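Local coordinates for protein pullulanase (Bacillus acidopullulyticus, PDB 2WAN) that hydrolyses alpha-1,6-glucosidic linkages in pullulan and at the branch points of starch-type polysaccharides, as a debranching enzyme, at residues 112-116 with 127-131; 336-341 with 365-369; 322-327 with 368-374. All blocks are in the same frame, centred on the assembly; numbering follows the deposited sequence.

Contact 1: 112-116 with 127-131; sequences PSVSN and AKLSM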
loop_
_atom_site.group_PDB
_atom_site.type_symbol
_atom_site.label_atom_id
_atom_site.label_comp_id
_atom_site.label_asym_id
_atom_site.label_seq_id
_atom_site.Cartn_x
_atom_site.Cartn_y
_atom_site.Cartn_z
ATOM N N PRO A 112 32.129 -25.636 -2.541
ATOM C CA PRO A 112 31.038 -26.148 -1.697
ATOM C C PRO A 112 30.887 -25.315 -0.418
ATOM O O PRO A 112 31.804 -25.293 0.407
ATOM C CB PRO A 112 31.486 -27.580 -1.362
ATOM C CG PRO A 112 32.706 -27.854 -2.240
ATOM C CD PRO A 112 33.307 -26.517 -2.529
ATOM N N SER A 113 29.747 -24.642 -0.249
ATOM C CA SER A 113 29.600 -23.680 0.853
ATOM C C SER A 113 28.221 -23.589 1.508
ATOM O O SER A 113 27.203 -23.936 0.900
ATOM C CB SER A 113 30.013 -22.284 0.374
ATOM O OG SER A 113 29.188 -21.853 -0.694
ATOM N N VAL A 114 28.204 -23.128 2.759
ATOM C CA VAL A 114 27.006 -22.529 3.348
ATOM C C VAL A 114 26.896 -21.157 2.676
ATOM O O VAL A 114 27.780 -20.316 2.846
ATOM C CB VAL A 114 27.131 -22.374 4.887
ATOM C CG1 VAL A 114 25.932 -21.623 5.467
ATOM C CG2 VAL A 114 27.274 -23.735 5.563
ATOM N N SER A 115 25.853 -20.944 1.871
ATOM C CA SER A 115 25.780 -19.724 1.052
ATOM C C SER A 115 25.092 -18.535 1.753
ATOM O O SER A 115 25.231 -17.392 1.317
ATOM C CB SER A 115 25.141 -19.999 -0.318
ATOM O OG SER A 115 23.809 -20.454 -0.177
ATOM N N ASN A 116 24.351 -18.828 2.816
ATOM C CA ASN A 116 23.676 -17.817 3.643
ATOM C C ASN A 116 23.268 -18.410 4.977
ATOM O O ASN A 116 22.980 -19.609 5.063
ATOM C CB ASN A 116 22.416 -17.259 2.949
ATOM C CG ASN A 116 21.926 -15.956 3.585
ATOM O OD1 ASN A 116 22.493 -14.892 3.345
ATOM N ND2 ASN A 116 20.873 -16.037 4.383
ATOM N N ALA A 127 19.982 -21.966 7.629
ATOM C CA ALA A 127 21.164 -21.991 6.767
ATOM C C ALA A 127 20.915 -22.616 5.400
ATOM O O ALA A 127 20.330 -23.696 5.302
ATOM C CB ALA A 127 22.323 -22.705 7.473
ATOM N N LYS A 128 21.387 -21.931 4.363
ATOM C CA LYS A 128 21.277 -22.390 2.980
ATOM C C LYS A 128 22.600 -22.975 2.491
ATOM O O LYS A 128 23.663 -22.369 2.664
ATOM C CB LYS A 128 20.837 -21.239 2.065
ATOM C CG LYS A 128 20.651 -21.613 0.590
ATOM C CD LYS A 128 19.317 -22.311 0.355
ATOM C CE LYS A 128 19.312 -23.075 -0.965
ATOM N NZ LYS A 128 19.765 -22.261 -2.128
ATOM N N LEU A 129 22.527 -24.141 1.848
ATOM C CA LEU A 129 23.723 -24.808 1.328
ATOM C C LEU A 129 23.763 -24.754 -0.196
ATOM O O LEU A 129 22.722 -24.818 -0.854
ATOM C CB LEU A 129 23.764 -26.262 1.806
ATOM C CG LEU A 129 23.317 -26.554 3.244
ATOM C CD1 LEU A 129 22.959 -28.018 3.411
ATOM C CD2 LEU A 129 24.377 -26.133 4.263
ATOM N N SER A 130 24.968 -24.644 -0.752
ATOM C CA SER A 130 25.156 -24.574 -2.204
ATOM C C SER A 130 24.843 -25.892 -2.928
ATOM O O SER A 130 24.721 -25.918 -4.157
ATOM C CB SER A 130 26.574 -24.113 -2.538
ATOM O OG SER A 130 27.535 -24.971 -1.949
ATOM N N MET A 131 24.733 -26.976 -2.162
ATOM C CA MET A 131 24.270 -28.273 -2.675
ATOM C C MET A 131 23.637 -29.089 -1.544
ATOM O O MET A 131 23.995 -28.908 -0.378
ATOM C CB MET A 131 25.400 -29.045 -3.374
ATOM C CG MET A 131 26.677 -29.222 -2.564
ATOM S SD MET A 131 27.925 -30.195 -3.449
ATOM C CE MET A 131 28.437 -29.060 -4.744
HETATM O O HOH W 1 22.757 -21.718 -2.470
#
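S115 and K128 meet at a beta bulge in the hairpin of strands 114-121 and 124-129: V114 pairs with L129 and N116 with K128, so S115 is the extra residue. S115 N gives its hydrogen to K128 O at 2.7 Å, and K128 N returns a straighter bond to N116 O. From S115 CB, which stays beside K128 O, the side chain runs to OG, set between its own backbone N and carbonyl carbon (chi1 62°). There OG lies 3.5 Å from K128 CG and shares with K128 NZ a water, 2.8 Å from S115 OG. The lysine tip itself is hydrogen-bonded to N579, which ties the hairpin to a distant part of the chain. On the buried side V114 and L129 cross obliquely, CG2 to CD2 at 4.0 Å, with H298 beside the valine and V274 beside the leucine. Strand 295-302 flanks the hairpin at V114, and strand 273-278 flanks it at L129. Where the chain turns its corner, S130 closes the open end of the pairing with two bonds: S130 N reaches S113 O at 2.9 Å, and S113 N points almost straight at S130 OG, 2.8 Å away with an angle of 176° at the hydrogen.

Contact 2: 336-341 with 365-369; sequences ASNVQL and WKLQV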
loop_
_atom_site.group_PDB
_atom_site.type_symbol
_atom_site.label_atom_id
_atom_site.label_comp_id
_atom_site.label_asym_id
_atom_site.label_seq_id
_atom_site.Cartn_x
_atom_site.Cartn_y
_atom_site.Cartn_z
ATOM N N ALA A 336 24.847 -3.538 16.490
ATOM C CA ALA A 336 26.077 -2.746 16.456
ATOM C C ALA A 336 26.981 -3.049 17.656
ATOM O O ALA A 336 26.494 -3.288 18.760
ATOM C CB ALA A 336 25.762 -1.249 16.393
ATOM N N SER A 337 28.293 -3.044 17.417
ATOM C CA SER A 337 29.275 -3.128 18.511
ATOM C C SER A 337 29.605 -1.735 19.057
ATOM O O SER A 337 30.008 -1.589 20.219
ATOM C CB SER A 337 30.552 -3.831 18.042
ATOM O OG SER A 337 31.194 -3.129 16.991
ATOM N N ASN A 338 29.437 -0.723 18.207
ATOM C CA ASN A 338 29.670 0.662 18.592
ATOM C C ASN A 338 28.827 1.613 17.757
ATOM O O ASN A 338 28.646 1.384 16.557
ATOM C CB ASN A 338 31.145 1.031 18.413
ATOM C CG ASN A 338 31.530 2.266 19.201
ATOM O OD1 ASN A 338 30.852 2.642 20.151
ATOM N ND2 ASN A 338 32.624 2.905 18.804
ATOM N N VAL A 339 28.322 2.667 18.398
ATOM C CA VAL A 339 27.696 3.786 17.678
ATOM C C VAL A 339 28.258 5.106 18.202
ATOM O O VAL A 339 28.268 5.346 19.410
ATOM C CB VAL A 339 26.143 3.798 17.791
ATOM C CG1 VAL A 339 25.561 4.937 16.942
ATOM C CG2 VAL A 339 25.530 2.470 17.348
ATOM N N GLN A 340 28.747 5.940 17.291
ATOM C CA GLN A 340 29.182 7.282 17.647
ATOM C C GLN A 340 28.314 8.336 16.957
ATOM O O GLN A 340 27.793 8.105 15.855
ATOM C CB GLN A 340 30.640 7.475 17.254
ATOM C CG GLN A 340 31.561 6.496 17.970
ATOM C CD GLN A 340 33.000 6.959 17.960
ATOM O OE1 GLN A 340 33.827 6.418 17.232
ATOM N NE2 GLN A 340 33.300 7.976 18.759
ATOM N N LEU A 341 28.171 9.478 17.625
ATOM C CA LEU A 341 27.523 10.665 17.056
ATOM C C LEU A 341 28.576 11.574 16.425
ATOM O O LEU A 341 29.549 11.958 17.095
ATOM C CB LEU A 341 26.758 11.420 18.161
ATOM C CG LEU A 341 26.063 12.740 17.795
ATOM C CD1 LEU A 341 24.864 12.467 16.867
ATOM C CD2 LEU A 341 25.605 13.468 19.055
ATOM N N TRP A 365 20.887 3.056 21.167
ATOM C CA TRP A 365 22.025 3.831 21.639
ATOM C C TRP A 365 21.537 5.257 21.825
ATOM O O TRP A 365 20.756 5.776 21.016
ATOM C CB TRP A 365 23.167 3.784 20.625
ATOM C CG TRP A 365 23.816 2.422 20.478
ATOM C CD1 TRP A 365 23.266 1.300 19.919
ATOM C CD2 TRP A 365 25.147 2.063 20.873
ATOM N NE1 TRP A 365 24.170 0.255 19.959
ATOM C CE2 TRP A 365 25.334 0.701 20.533
ATOM C CE3 TRP A 365 26.197 2.759 21.491
ATOM C CZ2 TRP A 365 26.538 0.023 20.780
ATOM C CZ3 TRP A 365 27.395 2.082 21.740
ATOM C CH2 TRP A 365 27.551 0.728 21.391
ATOM N N LYS A 366 21.998 5.904 22.891
ATOM C CA LYS A 366 21.501 7.228 23.225
ATOM C C LYS A 366 22.618 8.188 23.597
ATOM O O LYS A 366 23.720 7.772 23.979
ATOM C CB LYS A 366 20.483 7.151 24.363
ATOM C CG LYS A 366 21.104 6.820 25.731
ATOM C CD LYS A 366 20.081 6.883 26.836
ATOM C CE LYS A 366 20.758 6.809 28.207
ATOM N NZ LYS A 366 19.759 6.893 29.311
ATOM N N LEU A 367 22.321 9.479 23.500
ATOM C CA LEU A 367 23.240 10.503 24.008
ATOM C C LEU A 367 22.541 11.836 24.184
ATOM O O LEU A 367 21.790 12.277 23.301
ATOM C CB LEU A 367 24.449 10.684 23.083
ATOM C CG LEU A 367 25.590 11.549 23.633
ATOM C CD1 LEU A 367 26.206 10.863 24.871
ATOM C CD2 LEU A 367 26.645 11.770 22.557
ATOM N N GLN A 368 22.784 12.471 25.331
ATOM C CA GLN A 368 22.381 13.858 25.525
ATOM C C GLN A 368 23.605 14.752 25.342
ATOM O O GLN A 368 24.655 14.513 25.944
ATOM C CB GLN A 368 21.754 14.068 26.907
ATOM C CG GLN A 368 21.130 15.449 27.085
ATOM C CD GLN A 368 20.526 15.662 28.459
ATOM O OE1 GLN A 368 20.639 16.746 29.040
ATOM N NE2 GLN A 368 19.884 14.629 28.991
ATOM N N VAL A 369 23.459 15.769 24.508
ATOM C CA VAL A 369 24.520 16.729 24.233
ATOM C C VAL A 369 24.088 18.097 24.740
ATOM O O VAL A 369 23.088 18.645 24.283
ATOM C CB VAL A 369 24.864 16.788 22.724
ATOM C CG1 VAL A 369 26.063 17.711 22.480
ATOM C CG2 VAL A 369 25.141 15.383 22.178
HETATM O O HOH W 2 24.021 -2.776 19.818
#
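Strands 338-344 and 364-370 belong to the antiparallel sheet of the carbohydrate-binding module 48 region; each pairs with strand 353-359, and the sheet curls so that V339 and W365 face each other. V339 sets CG2 over the five-membered ring of W365, 3.4 Å from its centroid and 3° off the normal, a CH-pi contact. With CG1 anti to the valine's backbone N (chi1 -176°), CG2 is the branch left to face the indole. Further along the same face lie the backbone atoms of N338 and V339: V339 N is 3.5 Å from W365 CZ3. The carbonyl oxygens of A336 and S337 lie instead at the ring's edge, near its plane. N338 OD1 passes 3.8 Å from W365 CZ3, its amide turned 59° from the indole, while N338 ND2 bonds to E356.

S337 and N338 both face T383 of strand 377-383, a classic beta bulge beside the indole. The surrounding strands are consistent with the immunoglobulin-like beta-sandwich of such modules. At the indole nitrogen a water bridges the segments, accepting from W365 NE1 at 3.0 Å and donating to A336 O at 2.7 Å; NE1 also has a weak bond to A333 O.

Two residues on, the contact becomes purely aliphatic. L341 CD2 meets V369 CG2 tip to tip at 3.7 Å and comes within 4.0 Å of L367 CD2 at a slant. F329 lies against both L341 and V369, and Y378 and Y380 also touch L341.

Contact 3: 322-327 with 368-374; sequences YSKDAT and QVSGNLE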
loop_
_atom_site.group_PDB
_atom_site.type_symbol
_atom_site.label_atom_id
_atom_site.label_comp_id
_atom_site.label_asym_id
_atom_site.label_seq_id
_atom_site.Cartn_x
_atom_site.Cartn_y
_atom_site.Cartn_z
ATOM N N TYR A 322 15.193 18.304 20.242
ATOM C CA TYR A 322 15.863 19.590 20.430
ATOM C C TYR A 322 15.259 20.456 21.545
ATOM O O TYR A 322 14.028 20.621 21.634
ATOM C CB TYR A 322 15.858 20.402 19.118
ATOM C CG TYR A 322 16.319 21.832 19.339
ATOM C CD1 TYR A 322 17.678 22.138 19.424
ATOM C CD2 TYR A 322 15.396 22.860 19.519
ATOM C CE1 TYR A 322 18.103 23.456 19.671
ATOM C CE2 TYR A 322 15.808 24.171 19.760
ATOM C CZ TYR A 322 17.162 24.455 19.829
ATOM O OH TYR A 322 17.558 25.754 20.077
ATOM N N SER A 323 16.141 21.032 22.363
ATOM C CA SER A 323 15.776 22.140 23.246
ATOM C C SER A 323 16.885 23.181 23.251
ATOM O O SER A 323 18.012 22.910 22.832
ATOM C CB SER A 323 15.482 21.645 24.678
ATOM O OG SER A 323 16.682 21.322 25.367
ATOM N N LYS A 324 16.584 24.375 23.751
ATOM C CA LYS A 324 17.599 25.409 23.810
ATOM C C LYS A 324 18.833 24.958 24.607
ATOM O O LYS A 324 19.961 25.252 24.216
ATOM C CB LYS A 324 17.004 26.705 24.373
ATOM C CG LYS A 324 17.506 27.971 23.689
ATOM C CD LYS A 324 16.826 29.221 24.261
ATOM C CE LYS A 324 17.248 29.491 25.706
ATOM N NZ LYS A 324 18.714 29.757 25.829
ATOM N N ASP A 325 18.610 24.218 25.699
ATOM C CA ASP A 325 19.681 23.800 26.625
ATOM C C ASP A 325 20.464 22.538 26.252
ATOM O O ASP A 325 21.607 22.379 26.686
ATOM C CB ASP A 325 19.121 23.611 28.044
ATOM C CG ASP A 325 18.644 24.918 28.671
ATOM O OD1 ASP A 325 19.189 25.991 28.333
ATOM O OD2 ASP A 325 17.722 24.869 29.513
ATOM N N ALA A 326 19.843 21.649 25.471
ATOM C CA ALA A 326 20.420 20.338 25.123
ATOM C C ALA A 326 19.636 19.666 23.993
ATOM O O ALA A 326 18.443 19.917 23.823
ATOM C CB ALA A 326 20.432 19.423 26.324
ATOM N N THR A 327 20.310 18.808 23.238
ATOM C CA THR A 327 19.632 17.922 22.276
ATOM C C THR A 327 19.939 16.462 22.648
ATOM O O THR A 327 21.081 16.117 22.929
ATOM C CB THR A 327 20.041 18.240 20.804
ATOM O OG1 THR A 327 19.604 19.557 20.445
ATOM C CG2 THR A 327 19.417 17.235 19.834
ATOM N N GLN A 368 22.784 12.471 25.331
ATOM C CA GLN A 368 22.381 13.858 25.525
ATOM C C GLN A 368 23.605 14.752 25.342
ATOM O O GLN A 368 24.655 14.513 25.944
ATOM C CB GLN A 368 21.754 14.068 26.907
ATOM C CG GLN A 368 21.130 15.449 27.085
ATOM C CD GLN A 368 20.526 15.662 28.459
ATOM O OE1 GLN A 368 20.639 16.746 29.040
ATOM N NE2 GLN A 368 19.884 14.629 28.991
ATOM N N VAL A 369 23.459 15.769 24.508
ATOM C CA VAL A 369 24.520 16.729 24.233
ATOM C C VAL A 369 24.088 18.097 24.740
ATOM O O VAL A 369 23.088 18.645 24.283
ATOM C CB VAL A 369 24.864 16.788 22.724
ATOM C CG1 VAL A 369 26.063 17.711 22.480
ATOM C CG2 VAL A 369 25.141 15.383 22.178
ATOM N N SER A 370 24.843 18.632 25.707
ATOM C CA SER A 370 24.526 19.934 26.281
ATOM C C SER A 370 24.855 21.062 25.312
ATOM O O SER A 370 25.793 20.972 24.506
ATOM C CB SER A 370 25.264 20.140 27.607
ATOM O OG SER A 370 26.658 20.028 27.413
ATOM N N GLY A 371 24.066 22.124 25.385
ATOM C CA GLY A 371 24.268 23.257 24.494
ATOM C C GLY A 371 23.161 23.399 23.469
ATOM O O GLY A 371 22.269 22.554 23.379
ATOM N N ASN A 372 23.228 24.482 22.701
ATOM C CA ASN A 372 22.201 24.800 21.717
ATOM C C ASN A 372 22.684 24.323 20.362
ATOM O O ASN A 372 23.567 24.942 19.760
ATOM C CB ASN A 372 21.926 26.311 21.699
ATOM C CG ASN A 372 20.708 26.687 20.852
ATOM O OD1 ASN A 372 20.269 25.925 19.984
ATOM N ND2 ASN A 372 20.155 27.866 21.106
ATOM N N LEU A 373 22.100 23.224 19.880
ATOM C CA LEU A 373 22.534 22.613 18.623
ATOM C C LEU A 373 21.647 23.027 17.440
ATOM O O LEU A 373 21.659 22.388 16.384
ATOM C CB LEU A 373 22.588 21.080 18.746
ATOM C CG LEU A 373 23.799 20.447 19.447
ATOM C CD1 LEU A 373 23.800 20.758 20.932
ATOM C CD2 LEU A 373 23.831 18.944 19.233
ATOM N N GLU A 374 20.889 24.113 17.587
ATOM C CA GLU A 374 20.062 24.565 16.460
ATOM C C GLU A 374 20.907 24.826 15.205
ATOM O O GLU A 374 21.927 25.516 15.255
ATOM C CB GLU A 374 19.221 25.810 16.814
ATOM C CG GLU A 374 18.280 26.261 15.680
ATOM C CD GLU A 374 17.352 27.390 16.074
ATOM O OE1 GLU A 374 17.583 28.029 17.114
ATOM O OE2 GLU A 374 16.393 27.644 15.321
HETATM O O HOH W 3 20.393 21.815 21.751
HETATM O O HOH W 4 21.174 29.649 23.411
#
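T327 and V369 form the firm end of this contact, a hydrogen-bonded pair of antiparallel strands 326-332 and 364-370 in the carbohydrate-binding module 48 region. T327 N bonds to V369 O at 3.0 Å, and V369 N to T327 O is nearly straight, 171° at the hydrogen. Beside them A326 and S370 make the non-hydrogen-bonded pair. T327 also packs inward, its OG1 3.8 Å from L373 CB, with F329 and L343 against the leucine.

Past S370 the strands give way to loops. G371 N still reaches D325 O at 2.8 Å, and the backbone angles of G371 would jam any beta carbon against the preceding carbonyl. One water gathers the turn together: it accepts from T327 OG1 and L373 N and donates to S323 O and G371 O.

At the exposed end the grip rests largely on one amide oxygen. Y322 OH donates to N372 OD1 at 2.7 Å from above the carbonyl plane, while E374 N, closing an Asx turn, approaches that oxygen from the opposite face at 3.1 Å. With CG anti to the tyrosine's backbone N (chi1 170°), the ring extends toward 372-374, where it has OD1 at its edge and stands 41° from the amide plane. Replacing Y322 with a phenylalanine would probably leave N372 OD1 with just the Asx-turn bond here and the amide less firmly oriented. K324 is looser still: CG passes 3.7 Å from N372 ND2, and its NZ is only weakly bonded to a water shared with ND2. The direct bonds join neutral groups, so while Y322 keeps its proton the contact probably depends little on charge.

Contacts 2 and 3 work on one strand, 364-370, and share Q368 and V369; their centres are 16 Å apart. V369 serves both: its side chain meets L341 in contact 2, while its backbone pairs with T327 in contact 3, so the apolar interior and the strand pairing are coupled there. F329, on strand 326-332, lies close to both. Contact 1 stands apart, in a separate sheet, its nearest atoms about 18 Å from contact 2 and about 35 Å from contact 3. Each contact centre is 33 to 37 Å from the centre of the chain. A sulfate ion, probably from the crystallisation liquor, lies about 5 Å from the side chain of N372.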